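PDB 3ZPJ: Ton_1535 from Thermococcus onnurineus, which is of unknown function and folds as an all-helical alpha-solenoid distinguished by a left-handed helical turn. Local coordinates for residues V41-Y44 with P49-W52; L120-A125 with E166-T171; M254-N259 with L290-N295; V281-I286 with L300-E305. All coordinates share one frame; numbering follows the deposited sequence.

Interaction 1 (V41-Y44 with P49-W52)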
# COMPACT_ATOMS: atom_id res chain seq x y z
N VAL A 41 12.01 -10.05 15.77
CA VAL A 41 10.83 -9.27 15.43
C VAL A 41 9.59 -9.74 16.21
O VAL A 41 8.90 -8.92 16.82
CB VAL A 41 10.60 -9.20 13.90
CG1 VAL A 41 9.22 -8.66 13.57
CG2 VAL A 41 11.68 -8.34 13.23
N THR A 42 9.32 -11.04 16.22
CA THR A 42 8.17 -11.55 16.97
C THR A 42 8.29 -11.27 18.46
O THR A 42 7.30 -10.95 19.11
CB THR A 42 7.87 -13.04 16.70
OG1 THR A 42 9.01 -13.83 17.05
CG2 THR A 42 7.51 -13.26 15.23
N ILE A 43 9.50 -11.36 19.02
CA ILE A 43 9.71 -10.97 20.42
C ILE A 43 9.37 -9.50 20.65
O ILE A 43 8.62 -9.15 21.56
CB ILE A 43 11.15 -11.19 20.86
CG1 ILE A 43 11.47 -12.68 20.96
CG2 ILE A 43 11.40 -10.50 22.21
CD1 ILE A 43 12.88 -12.94 21.49
N TYR A 44 9.93 -8.63 19.81
CA TYR A 44 9.72 -7.20 19.92
C TYR A 44 8.23 -6.87 19.83
O TYR A 44 7.74 -5.99 20.54
CB TYR A 44 10.48 -6.47 18.80
CG TYR A 44 10.38 -4.97 18.84
CD1 TYR A 44 11.13 -4.22 19.74
CD2 TYR A 44 9.56 -4.29 17.95
CE1 TYR A 44 11.04 -2.85 19.78
CE2 TYR A 44 9.47 -2.91 17.97
CZ TYR A 44 10.21 -2.19 18.89
OH TYR A 44 10.12 -0.82 18.92
N PRO A 49 10.64 -11.95 25.73
CA PRO A 49 11.80 -11.53 26.53
C PRO A 49 12.74 -10.61 25.75
O PRO A 49 13.63 -11.09 25.05
CB PRO A 49 12.50 -12.84 26.87
CG PRO A 49 12.12 -13.76 25.77
CD PRO A 49 10.73 -13.37 25.35
N MET A 50 12.54 -9.30 25.90
CA MET A 50 13.30 -8.33 25.13
C MET A 50 14.82 -8.43 25.33
O MET A 50 15.59 -7.99 24.48
CB MET A 50 12.81 -6.91 25.43
CG MET A 50 11.37 -6.62 25.01
SD MET A 50 11.19 -6.33 23.25
CE MET A 50 9.57 -5.58 23.19
N GLU A 51 15.26 -9.04 26.43
CA GLU A 51 16.69 -9.11 26.74
C GLU A 51 17.45 -10.16 25.92
O GLU A 51 18.66 -10.33 26.10
CB GLU A 51 16.92 -9.32 28.24
CG GLU A 51 16.65 -10.74 28.73
CD GLU A 51 15.17 -11.05 28.91
OE1 GLU A 51 14.33 -10.18 28.59
OE2 GLU A 51 14.86 -12.17 29.36
N TRP A 52 16.76 -10.86 25.04
CA TRP A 52 17.41 -11.79 24.11
C TRP A 52 17.84 -11.08 22.82
O TRP A 52 18.78 -11.51 22.15
CB TRP A 52 16.50 -12.99 23.77
CG TRP A 52 16.60 -14.17 24.74
CD1 TRP A 52 15.66 -14.55 25.67
CD2 TRP A 52 17.69 -15.10 24.86
NE1 TRP A 52 16.11 -15.66 26.36
CE2 TRP A 52 17.35 -16.01 25.88
CE3 TRP A 52 18.92 -15.24 24.21
CZ2 TRP A 52 18.19 -17.05 26.26
CZ3 TRP A 52 19.76 -16.27 24.59
CH2 TRP A 52 19.39 -17.16 25.61
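The Y44 ring meets the end of the M50 side chain obliquely: M50 SD lies 5.3 Å from the centre of the Y44 ring and 63° off the ring normal, a Met-aromatic contact. The W52 ring has P49 CB in plane at its edge, while Y16 of helix 16-22 stacks on it. M50 bends at chi2 (-78°), which folds its thioether back over the last turn of helix 29-45. Its methyl rests on the end of that helix, with M50 CE 4.0 Å from Y44 CD1 and, more closely, 3.2 Å from the backbone Y44 O. I43 is the buried member. Its CG2 branch stands 3.7 Å from P49 O and also touches the proline ring, while its longer branch ends with CD1 4.3 Å from W52 CB. The same P49 O accepts the backbone bond from W52 N at 3.1 Å, which closes the loop into a turn and holds the carbonyl beside I43. I43 and Y44 also touch I53 at the start of helix 53-66. The arrangement is that of a helix-loop-helix corner in an alpha-solenoid, where the connecting loop packs apolar groups against the end of the helix it leaves.

Interaction 2 (L120-A125 with E166-T171)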
# COMPACT_ATOMS: atom_id res chain seq x y z
N LEU A 120 17.04 -4.86 -1.68
CA LEU A 120 17.39 -3.84 -0.72
C LEU A 120 16.35 -2.74 -0.71
O LEU A 120 15.95 -2.25 0.34
CB LEU A 120 18.76 -3.30 -1.09
CG LEU A 120 19.37 -1.97 -0.65
CD1 LEU A 120 19.11 -1.63 0.79
CD2 LEU A 120 20.88 -2.07 -0.92
N ALA A 121 15.89 -2.35 -1.90
CA ALA A 121 14.80 -1.40 -1.99
C ALA A 121 13.55 -1.95 -1.29
O ALA A 121 12.82 -1.22 -0.63
CB ALA A 121 14.49 -1.08 -3.44
N TYR A 122 13.30 -3.25 -1.46
CA TYR A 122 12.13 -3.84 -0.84
C TYR A 122 12.27 -3.76 0.67
O TYR A 122 11.29 -3.45 1.36
CB TYR A 122 11.93 -5.29 -1.29
CG TYR A 122 10.94 -6.05 -0.44
CD1 TYR A 122 9.58 -5.89 -0.62
CD2 TYR A 122 11.37 -6.92 0.56
CE1 TYR A 122 8.66 -6.56 0.15
CE2 TYR A 122 10.46 -7.59 1.36
CZ TYR A 122 9.11 -7.42 1.13
OH TYR A 122 8.19 -8.10 1.90
N HIS A 123 13.49 -4.01 1.18
CA HIS A 123 13.72 -3.90 2.62
C HIS A 123 13.59 -2.47 3.15
O HIS A 123 13.05 -2.25 4.24
CB HIS A 123 15.01 -4.59 3.05
CG HIS A 123 14.91 -6.08 2.99
ND1 HIS A 123 14.32 -6.83 3.99
CD2 HIS A 123 15.26 -6.96 2.02
CE1 HIS A 123 14.34 -8.10 3.64
NE2 HIS A 123 14.89 -8.21 2.45
N LEU A 124 14.02 -1.51 2.34
CA LEU A 124 13.83 -0.11 2.70
C LEU A 124 12.34 0.21 2.86
O LEU A 124 11.96 1.00 3.72
CB LEU A 124 14.46 0.79 1.64
CG LEU A 124 15.97 1.00 1.76
CD1 LEU A 124 16.48 1.62 0.47
CD2 LEU A 124 16.30 1.89 2.98
N ALA A 125 11.51 -0.39 2.02
CA ALA A 125 10.06 -0.15 2.11
C ALA A 125 9.47 -0.81 3.34
O ALA A 125 8.69 -0.19 4.05
CB ALA A 125 9.35 -0.63 0.86
N GLU A 166 5.56 -4.24 -6.53
CA GLU A 166 4.20 -4.60 -6.17
C GLU A 166 4.06 -5.04 -4.72
O GLU A 166 3.14 -4.61 -4.02
CB GLU A 166 3.63 -5.66 -7.12
CG GLU A 166 2.14 -5.96 -6.86
CD GLU A 166 1.60 -7.13 -7.66
OE1 GLU A 166 2.39 -7.81 -8.35
OE2 GLU A 166 0.38 -7.38 -7.58
N LYS A 167 4.99 -5.86 -4.26
CA LYS A 167 4.90 -6.36 -2.89
C LYS A 167 5.18 -5.24 -1.87
O LYS A 167 4.58 -5.19 -0.81
CB LYS A 167 5.82 -7.57 -2.67
CG LYS A 167 5.95 -8.02 -1.21
CD LYS A 167 5.00 -9.14 -0.87
CE LYS A 167 5.20 -9.64 0.57
NZ LYS A 167 6.19 -10.75 0.74
N ALA A 168 6.09 -4.33 -2.22
CA ALA A 168 6.34 -3.16 -1.39
C ALA A 168 5.06 -2.35 -1.26
O ALA A 168 4.62 -2.03 -0.16
CB ALA A 168 7.45 -2.31 -2.00
N GLY A 169 4.47 -2.05 -2.41
CA GLY A 169 3.18 -1.39 -2.44
C GLY A 169 2.15 -2.04 -1.52
O GLY A 169 1.53 -1.36 -0.70
N ASP A 170 2.00 -3.35 -1.63
CA ASP A 170 1.05 -4.09 -0.81
C ASP A 170 1.29 -3.91 0.70
O ASP A 170 0.37 -4.10 1.50
CB ASP A 170 1.08 -5.58 -1.14
CG ASP A 170 0.42 -5.90 -2.47
OD1 ASP A 170 -0.39 -5.08 -2.97
OD2 ASP A 170 0.72 -6.97 -3.01
N THR A 171 2.51 -3.55 1.09
CA THR A 171 2.79 -3.45 2.52
C THR A 171 2.63 -2.03 3.01
O THR A 171 2.80 -1.78 4.19
CB THR A 171 4.22 -3.93 2.91
OG1 THR A 171 5.20 -3.02 2.38
CG2 THR A 171 4.50 -5.34 2.36
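Y122 and K167 both carry CG trans to the backbone nitrogen (chi1 166° and 171°), which sends the phenol and the lysine chain into the same gap between two helices. K167 then bends at chi2 (96°) and crosses the end of the phenol at a slant. Its closest touch is K167 CG against Y122 CE1 at 3.4 Å. Further out, K167 NZ comes within 3.5 Å of Y122 OH, a proximity of polar groups and not a bond. The backbone A168 N lies at the ring edge, near its plane, 4.1 Å from Y122 CD1. Deeper in the interface A125 CB meets A168 CB at 3.8 Å, a small buried alanine pair. T171 follows at the end of helix 151-170: T171 OG1 donates to a lone pair of A168 O at 2.8 Å in the carbonyl plane, and T171 N binds the same oxygen, so two donors hold that carbonyl. The short segments of the two helices run nearly parallel, their axes 9.4 Å apart. Behind the contact, A121 and L124 pack on helix 130-146, which intervenes in the chain, and L120 and L124 reach helix 90-104; on the far flank, E166 and D170 both form salt bridges with K203 of helix 194-209.

Interaction 3 (M254-N259 with L290-N295)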
# COMPACT_ATOMS: atom_id res chain seq x y z
N MET A 254 -16.94 -1.77 -3.06
CA MET A 254 -17.85 -2.90 -3.19
C MET A 254 -18.74 -2.68 -4.41
O MET A 254 -19.08 -3.62 -5.13
CB MET A 254 -18.68 -3.06 -1.91
CG MET A 254 -17.83 -3.28 -0.67
SD MET A 254 -18.76 -3.50 0.83
CE MET A 254 -19.67 -4.93 0.35
N LYS A 255 -19.11 -1.42 -4.64
CA LYS A 255 -20.03 -1.09 -5.72
C LYS A 255 -19.35 -1.36 -7.05
O LYS A 255 -19.98 -1.79 -8.00
CB LYS A 255 -20.43 0.38 -5.64
CG LYS A 255 -21.46 0.84 -6.67
CD LYS A 255 -21.56 2.36 -6.62
CE LYS A 255 -22.13 2.95 -7.91
NZ LYS A 255 -23.61 2.74 -8.01
N ARG A 256 -18.04 -1.13 -7.09
CA ARG A 256 -17.28 -1.25 -8.32
C ARG A 256 -16.89 -2.69 -8.68
O ARG A 256 -16.64 -3.00 -9.84
CB ARG A 256 -16.08 -0.31 -8.25
CG ARG A 256 -16.56 1.13 -8.22
CD ARG A 256 -15.45 2.15 -8.06
NE ARG A 256 -15.97 3.50 -8.30
CZ ARG A 256 -15.27 4.62 -8.09
NH1 ARG A 256 -14.03 4.54 -7.63
NH2 ARG A 256 -15.81 5.80 -8.34
N VAL A 257 -16.84 -3.56 -7.68
CA VAL A 257 -16.69 -4.98 -7.94
C VAL A 257 -18.07 -5.67 -7.96
O VAL A 257 -18.21 -6.86 -7.76
CB VAL A 257 -15.72 -5.66 -6.95
CG1 VAL A 257 -14.39 -4.94 -6.98
CG2 VAL A 257 -16.28 -5.64 -5.52
N ASN A 258 -19.09 -4.87 -8.23
CA ASN A 258 -20.43 -5.40 -8.44
C ASN A 258 -20.95 -6.22 -7.28
O ASN A 258 -21.62 -7.24 -7.48
CB ASN A 258 -20.46 -6.19 -9.75
CG ASN A 258 -20.00 -5.35 -10.92
OD1 ASN A 258 -20.47 -4.22 -11.10
ND2 ASN A 258 -19.04 -5.86 -11.67
N ASN A 259 -20.64 -5.79 -6.06
CA ASN A 259 -21.21 -6.39 -4.87
C ASN A 259 -22.35 -5.50 -4.37
O ASN A 259 -22.11 -4.44 -3.81
CB ASN A 259 -20.14 -6.54 -3.79
CG ASN A 259 -20.66 -7.21 -2.53
OD1 ASN A 259 -21.88 -7.28 -2.27
ND2 ASN A 259 -19.73 -7.70 -1.72
N LEU A 290 -20.62 10.29 -2.02
CA LEU A 290 -22.02 9.97 -2.19
C LEU A 290 -22.48 10.11 -3.65
O LEU A 290 -23.35 9.36 -4.12
CB LEU A 290 -22.87 10.84 -1.27
CG LEU A 290 -22.68 10.49 0.20
CD1 LEU A 290 -23.29 11.55 1.08
CD2 LEU A 290 -23.30 9.12 0.49
N THR A 291 -21.90 11.06 -4.38
CA THR A 291 -22.21 11.18 -5.79
C THR A 291 -21.73 9.96 -6.57
O THR A 291 -22.53 9.32 -7.27
CB THR A 291 -21.65 12.46 -6.39
OG1 THR A 291 -22.30 13.58 -5.78
CG2 THR A 291 -21.91 12.50 -7.89
N GLU A 292 -20.46 9.60 -6.44
CA GLU A 292 -19.92 8.43 -7.15
C GLU A 292 -20.65 7.16 -6.73
O GLU A 292 -20.74 6.20 -7.49
CB GLU A 292 -18.40 8.30 -6.94
CG GLU A 292 -17.64 9.54 -7.36
CD GLU A 292 -16.13 9.45 -7.18
OE1 GLU A 292 -15.60 8.33 -6.95
OE2 GLU A 292 -15.46 10.50 -7.26
N LEU A 293 -21.17 7.15 -5.52
CA LEU A 293 -21.94 6.00 -5.05
C LEU A 293 -23.31 5.93 -5.73
O LEU A 293 -23.88 4.85 -5.86
CB LEU A 293 -22.11 6.06 -3.54
CG LEU A 293 -20.92 5.58 -2.71
CD1 LEU A 293 -20.98 6.13 -1.28
CD2 LEU A 293 -20.88 4.06 -2.72
N GLY A 294 -23.84 7.08 -6.14
CA GLY A 294 -25.17 7.13 -6.72
C GLY A 294 -26.25 7.50 -5.72
O GLY A 294 -27.44 7.46 -6.04
N ASN A 295 -25.86 7.85 -4.50
CA ASN A 295 -26.83 8.34 -3.53
C ASN A 295 -26.94 9.86 -3.71
O ASN A 295 -26.38 10.64 -2.95
CB ASN A 295 -26.43 7.97 -2.10
CG ASN A 295 -27.55 8.20 -1.08
OD1 ASN A 295 -28.35 9.14 -1.20
ND2 ASN A 295 -27.62 7.33 -0.07
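This is a largely polar contact between the C-terminal ends of helices 240-256 and 280-293, partly buried and well away from the centre of the chain, with K255 and R256 reaching across to E292 and L293. K255 extends nearly straight from its backbone until a bend at chi4 (75°) turns the ammonium group onto the helix end, where K255 NZ donates to L293 O at 3.0 Å. The donor stands well above the carbonyl plane and so not on a lone pair. K255 NZ is also hydrogen-bonded to the hydroxyl of Y262, a second partner for the ammonium group. Along the way K255 CE passes 3.6 Å from E292 O, and the apolar part of the chain brings K255 CD to 4.3 Å from L293 CD2. A positive charge beside the carbonyls of a helix C-terminus would be expected to be favourable. R256 reaches out over the more open side of the contact. It makes a salt bridge through one hydrogen bond, R256 NH2 to E292 OE1, 2.9 Å, with an N-H...O angle of 133°. The guanidinium and carboxylate planes are only 15° apart, yet NH2 approaches the oxygen from above the carboxylate plane, so the two groups are not paired side by side. Both helices end in Schellman motifs, with N258 and G294 at positive phi; N295 directly follows G294 and caps the N-terminus of helix 296-303, a Schellman motif followed at once by an N-cap, which makes a tight helix-to-helix turn within this alpha-solenoid.

Interaction 4 (V281-I286 with L300-E305)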
# COMPACT_ATOMS: atom_id res chain seq x y z
N VAL A 281 -13.74 20.46 4.25
CA VAL A 281 -13.13 19.48 3.38
C VAL A 281 -13.80 18.11 3.56
O VAL A 281 -14.06 17.41 2.58
CB VAL A 281 -11.61 19.42 3.60
CG1 VAL A 281 -11.02 18.16 2.97
CG2 VAL A 281 -10.97 20.69 3.04
N ASN A 282 -14.11 17.73 4.80
CA ASN A 282 -14.87 16.50 5.05
C ASN A 282 -16.21 16.54 4.31
O ASN A 282 -16.61 15.56 3.67
CB ASN A 282 -15.10 16.27 6.55
CG ASN A 282 -13.82 15.90 7.29
OD1 ASN A 282 -12.86 15.41 6.69
ND2 ASN A 282 -13.80 16.14 8.61
N VAL A 283 -16.88 17.68 4.37
CA VAL A 283 -18.13 17.87 3.66
C VAL A 283 -17.97 17.66 2.15
O VAL A 283 -18.71 16.90 1.53
CB VAL A 283 -18.68 19.26 3.92
CG1 VAL A 283 -19.95 19.47 3.14
CG2 VAL A 283 -18.90 19.45 5.40
N GLN A 284 -16.98 18.33 1.58
CA GLN A 284 -16.68 18.17 0.16
C GLN A 284 -16.41 16.72 -0.19
O GLN A 284 -16.90 16.20 -1.19
CB GLN A 284 -15.48 19.02 -0.22
CG GLN A 284 -15.72 20.49 0.05
CD GLN A 284 -14.45 21.29 0.05
OE1 GLN A 284 -13.42 20.84 -0.45
NE2 GLN A 284 -14.50 22.49 0.61
N HIS A 285 -15.63 16.07 0.66
CA HIS A 285 -15.21 14.70 0.40
C HIS A 285 -16.42 13.75 0.42
O HIS A 285 -16.57 12.90 -0.46
CB HIS A 285 -14.16 14.28 1.43
CG HIS A 285 -13.47 13.00 1.09
ND1 HIS A 285 -13.55 12.42 -0.16
CD2 HIS A 285 -12.68 12.18 1.83
CE1 HIS A 285 -12.84 11.30 -0.17
NE2 HIS A 285 -12.30 11.14 1.02
N ILE A 286 -17.27 13.92 1.43
CA ILE A 286 -18.44 13.07 1.55
C ILE A 286 -19.41 13.30 0.39
O ILE A 286 -20.01 12.34 -0.12
CB ILE A 286 -19.12 13.28 2.91
CG1 ILE A 286 -18.25 12.69 4.02
CG2 ILE A 286 -20.49 12.63 2.94
CD1 ILE A 286 -18.62 13.13 5.41
N LEU A 300 -26.67 15.58 -2.34
CA LEU A 300 -27.14 16.95 -2.43
C LEU A 300 -27.13 17.64 -1.07
O LEU A 300 -26.76 18.82 -0.97
CB LEU A 300 -28.52 17.03 -3.07
CG LEU A 300 -28.94 18.44 -3.48
CD1 LEU A 300 -27.93 19.01 -4.46
CD2 LEU A 300 -30.34 18.45 -4.06
N LYS A 301 -27.53 16.92 -0.02
CA LYS A 301 -27.53 17.52 1.32
C LYS A 301 -26.14 18.03 1.64
O LYS A 301 -25.97 19.15 2.12
CB LYS A 301 -27.91 16.50 2.39
CG LYS A 301 -29.28 15.89 2.30
CD LYS A 301 -29.39 14.78 3.34
CE LYS A 301 -30.74 14.10 3.30
NZ LYS A 301 -31.82 15.12 3.29
N PHE A 302 -25.14 17.19 1.39
CA PHE A 302 -23.77 17.59 1.67
C PHE A 302 -23.26 18.71 0.77
O PHE A 302 -22.73 19.70 1.28
CB PHE A 302 -22.84 16.38 1.67
CG PHE A 302 -22.94 15.58 2.92
CD1 PHE A 302 -22.21 15.93 4.04
CD2 PHE A 302 -23.80 14.50 3.01
CE1 PHE A 302 -22.31 15.22 5.21
CE2 PHE A 302 -23.90 13.79 4.17
CZ PHE A 302 -23.16 14.15 5.28
N ALA A 303 -23.45 18.59 -0.54
CA ALA A 303 -23.02 19.61 -1.47
C ALA A 303 -23.52 21.01 -1.08
O ALA A 303 -22.77 21.99 -1.17
CB ALA A 303 -23.46 19.26 -2.88
N LYS A 304 -24.77 21.11 -0.64
CA LYS A 304 -25.31 22.41 -0.26
C LYS A 304 -24.69 23.01 1.01
O LYS A 304 -24.92 24.17 1.32
CB LYS A 304 -26.84 22.34 -0.14
CG LYS A 304 -27.53 21.85 -1.40
CD LYS A 304 -28.95 22.37 -1.51
CE LYS A 304 -29.96 21.24 -1.38
NZ LYS A 304 -31.21 21.54 -2.13
N GLU A 305 -23.89 22.22 1.73
CA GLU A 305 -23.26 22.71 2.96
C GLU A 305 -21.80 23.05 2.77
O GLU A 305 -21.15 23.53 3.70
CB GLU A 305 -23.41 21.70 4.10
CG GLU A 305 -24.78 21.67 4.76
CD GLU A 305 -25.06 22.89 5.63
OE1 GLU A 305 -24.47 23.00 6.73
OE2 GLU A 305 -25.88 23.75 5.22
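F302 O, which accepts the backbone bond from E305 N at 2.8 Å, has the V283 methyl CG1 against it at 3.4 Å. V283 sets CG1 trans to its backbone nitrogen (chi1 178°), and the methyl so placed packs against the backbone of F302 and E305. It lies near the plane of the F302 ring at its edge, 4.3 Å from F302 CD1, and extends to the E305 side chain, with V283 CG1 4.2 Å from E305 CB. I286, one turn further on, works on the ring itself: I286 CG2 stands 3.6 Å from the centroid of the F302 ring and 2° off its normal. This is a CH-pi contact centred over one face, and the methyl is almost equally far from all six ring carbons. Helices 280-293 and 296-303 form a helical hairpin here, an element of the alpha-solenoid, and the two segments run roughly antiparallel as the chain turns back on itself. F302 is the residue of the second helix that enters the interface, and its side chain also touches A287 of the first. V283 and I286 also touch F278, in the loop before helix 280-293; I286 in addition packs on I245 of helix 240-256, and L300 and A303 face helix 309-325.

The four contacts follow one another along the solenoid, from interaction 1 near the N-terminal end to interactions 3 and 4 toward the C-terminal end. Interaction 2 lies closest to the middle, its centre 24 Å from that of interaction 1 and 31 Å from that of interaction 3. Interactions 1 and 3 stand on opposite sides of the chain's centre, 45 Å apart between centres. Only interactions 3 and 4 touch: both use helix 280-293, their centres are 17 Å apart, and L290 CD1 packs on F302 CD2 at 3.6 Å. The disulfide between the adjacent C272 and C273 falls in the chain between the two segments of interaction 3. With the function unknown, the contacts cannot be referred to an active site.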